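PDB 4AEQ: colicin-M immunity protein from Escherichia coli, which protects cells that carry the colicin M plasmid against the lethal action of colicin M. Local coordinates for residues Asp38-Thr44 with Pro76-Tyr82. Sequence-based numbering, arbitrary orientation.
Sequences DVQLLGT and PDGKRMY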
loop_
_atom_site.group_PDB
_atom_site.type_symbol
_atom_site.label_atom_id
_atom_site.label_comp_id
_atom_site.label_asym_id
_atom_site.label_seq_id
_atom_site.Cartn_x
_atom_site.Cartn_y
_atom_site.Cartn_z
ATOM N N ASP A 38 1.451 -13.366 -4.996
ATOM C CA ASP A 38 2.870 -13.195 -5.312
ATOM C C ASP A 38 3.775 -14.088 -4.462
ATOM O O ASP A 38 4.748 -14.656 -4.970
ATOM C CB ASP A 38 3.293 -11.724 -5.217
ATOM C CG ASP A 38 2.960 -10.942 -6.477
ATOM O OD1 ASP A 38 2.327 -11.523 -7.383
ATOM O OD2 ASP A 38 3.327 -9.750 -6.562
ATOM N N VAL A 39 3.460 -14.221 -3.178
ATOM C CA VAL A 39 4.274 -15.083 -2.323
ATOM C C VAL A 39 4.187 -16.541 -2.770
ATOM O O VAL A 39 5.210 -17.210 -2.925
ATOM C CB VAL A 39 3.878 -14.971 -0.836
ATOM C CG1 VAL A 39 4.588 -16.042 -0.017
ATOM C CG2 VAL A 39 4.208 -13.590 -0.304
ATOM N N GLN A 40 2.970 -17.037 -2.983
ATOM C CA GLN A 40 2.799 -18.425 -3.412
ATOM C C GLN A 40 3.455 -18.683 -4.774
ATOM O O GLN A 40 3.892 -19.794 -5.058
ATOM C CB GLN A 40 1.316 -18.793 -3.455
ATOM C CG GLN A 40 0.526 -17.951 -4.439
ATOM C CD GLN A 40 -0.931 -18.345 -4.512
ATOM O OE1 GLN A 40 -1.459 -18.980 -3.600
ATOM N NE2 GLN A 40 -1.592 -17.969 -5.600
ATOM N N LEU A 41 3.531 -17.648 -5.605
ATOM C CA LEU A 41 4.107 -17.767 -6.947
ATOM C C LEU A 41 5.631 -17.788 -6.942
ATOM O O LEU A 41 6.265 -18.558 -7.670
ATOM C CB LEU A 41 3.655 -16.595 -7.810
ATOM C CG LEU A 41 2.196 -16.514 -8.254
ATOM C CD1 LEU A 41 1.314 -17.600 -7.624
ATOM C CD2 LEU A 41 1.664 -15.113 -7.971
ATOM N N LEU A 42 6.220 -16.917 -6.131
ATOM C CA LEU A 42 7.671 -16.848 -6.052
ATOM C C LEU A 42 8.196 -18.007 -5.219
ATOM O O LEU A 42 9.321 -18.461 -5.412
ATOM C CB LEU A 42 8.117 -15.512 -5.455
ATOM C CG LEU A 42 7.807 -14.267 -6.289
ATOM C CD1 LEU A 42 8.239 -13.011 -5.553
ATOM C CD2 LEU A 42 8.482 -14.347 -7.652
ATOM N N GLY A 43 7.364 -18.487 -4.300
ATOM C CA GLY A 43 7.733 -19.589 -3.435
ATOM C C GLY A 43 8.478 -19.128 -2.198
ATOM O O GLY A 43 9.036 -19.943 -1.467
ATOM N N THR A 44 8.503 -17.819 -1.972
ATOM C CA THR A 44 9.152 -17.268 -0.792
ATOM C C THR A 44 8.561 -15.916 -0.407
ATOM O O THR A 44 8.032 -15.197 -1.257
ATOM C CB THR A 44 10.663 -17.102 -1.025
ATOM O OG1 THR A 44 11.280 -16.573 0.155
ATOM C CG2 THR A 44 10.916 -16.162 -2.195
ATOM N N PRO A 76 12.420 -19.309 -5.531
ATOM C CA PRO A 76 12.752 -20.624 -6.085
ATOM C C PRO A 76 11.663 -21.149 -7.020
ATOM O O PRO A 76 11.959 -21.960 -7.897
ATOM C CB PRO A 76 12.866 -21.508 -4.840
ATOM C CG PRO A 76 12.029 -20.829 -3.809
ATOM C CD PRO A 76 12.135 -19.356 -4.089
ATOM N N ASP A 77 10.422 -20.711 -6.821
ATOM C CA ASP A 77 9.309 -21.166 -7.650
ATOM C C ASP A 77 9.028 -20.277 -8.860
ATOM O O ASP A 77 8.254 -20.658 -9.739
ATOM C CB ASP A 77 8.030 -21.273 -6.816
ATOM C CG ASP A 77 8.044 -22.456 -5.871
ATOM O OD1 ASP A 77 9.145 -22.920 -5.510
ATOM O OD2 ASP A 77 6.948 -22.924 -5.488
ATOM N N GLY A 78 9.649 -19.104 -8.924
ATOM C CA GLY A 78 9.323 -18.186 -10.000
ATOM C C GLY A 78 9.907 -16.791 -9.904
ATOM O O GLY A 78 10.754 -16.506 -9.060
ATOM N N LYS A 79 9.441 -15.919 -10.791
ATOM C CA LYS A 79 10.001 -14.584 -10.943
ATOM C C LYS A 79 8.892 -13.639 -11.391
ATOM O O LYS A 79 8.022 -14.033 -12.161
ATOM C CB LYS A 79 11.115 -14.628 -11.992
ATOM C CG LYS A 79 12.035 -13.427 -12.020
ATOM C CD LYS A 79 13.335 -13.788 -12.729
ATOM C CE LYS A 79 14.304 -12.614 -12.775
ATOM N NZ LYS A 79 15.700 -13.065 -13.042
ATOM N N ARG A 80 8.917 -12.398 -10.917
ATOM C CA ARG A 80 7.876 -11.441 -11.275
ATOM C C ARG A 80 8.440 -10.042 -11.473
ATOM O O ARG A 80 9.290 -9.595 -10.708
ATOM C CB ARG A 80 6.792 -11.403 -10.197
ATOM C CG ARG A 80 5.622 -10.480 -10.506
ATOM C CD ARG A 80 4.350 -11.277 -10.753
ATOM N NE ARG A 80 3.141 -10.489 -10.524
ATOM C CZ ARG A 80 2.382 -9.980 -11.488
ATOM N NH1 ARG A 80 2.701 -10.172 -12.762
ATOM N NH2 ARG A 80 1.301 -9.278 -11.178
ATOM N N MET A 81 7.951 -9.357 -12.501
ATOM C CA MET A 81 8.322 -7.971 -12.766
ATOM C C MET A 81 7.379 -7.014 -12.044
ATOM O O MET A 81 6.174 -7.241 -11.999
ATOM C CB MET A 81 8.260 -7.696 -14.267
ATOM C CG MET A 81 8.313 -6.223 -14.620
ATOM S SD MET A 81 10.005 -5.627 -14.606
ATOM C CE MET A 81 10.619 -6.435 -16.076
ATOM N N TYR A 82 7.931 -5.941 -11.482
ATOM C CA TYR A 82 7.133 -4.913 -10.820
ATOM C C TYR A 82 7.579 -3.524 -11.235
ATOM O O TYR A 82 8.753 -3.313 -11.566
ATOM C CB TYR A 82 7.309 -4.982 -9.307
ATOM C CG TYR A 82 6.881 -6.258 -8.641
ATOM C CD1 TYR A 82 7.779 -7.300 -8.457
ATOM C CD2 TYR A 82 5.590 -6.408 -8.152
ATOM C CE1 TYR A 82 7.399 -8.464 -7.823
ATOM C CE2 TYR A 82 5.200 -7.573 -7.519
ATOM C CZ TYR A 82 6.112 -8.595 -7.359
ATOM O OH TYR A 82 5.745 -9.760 -6.727
HETATM O O HOH W 1 9.007 -22.715 -2.036
#
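Asp38, near the C-terminal end of helix 17-42, offers its two carboxylate oxygens to Tyr82 and Arg80 on strand 79-87. Tyr82 OH donates to Asp38 OD2 at a modelled 2.4 Å, so short that the exact length is doubtful, and the carboxylate meets the phenol at its rim, the two planes 76° apart. The other oxygen, OD1, takes a weak, bent salt-bridge bond from Arg80 NE at 3.4 Å. The arginine chain starts with CG anti to the backbone N (chi1 -177°) and bends at chi2; its CG lies over one face of the Tyr82 ring, toward the rim.

The backbone makes a second link where the helix ends. Asp77 N donates to Leu42 O at 2.9 Å, just before Gly43 leaves the helix with positive phi. A water bridges Gly43 O to Asp77 OD1, weakly at the carboxylate.

Between these two points Leu42 CD2 packs against the backbone from Gly78 to Arg80, 3.4 Å from Gly78 O; at the far end Thr44 CG2 touches Pro76 CD. In this domain-swapped dimer, Met32 and Tyr28 of the second subunit pack on Asp38 and Leu42, respectively, and that Tyr28 meets Tyr82 edge-to-face. The phenol and, more weakly, the guanidinium would probably favour the ionised form of the buried Asp38 carboxylate, tying the helix end to the four-stranded antiparallel sheet of this YebF/Cmi-family domain beside the subunit interface.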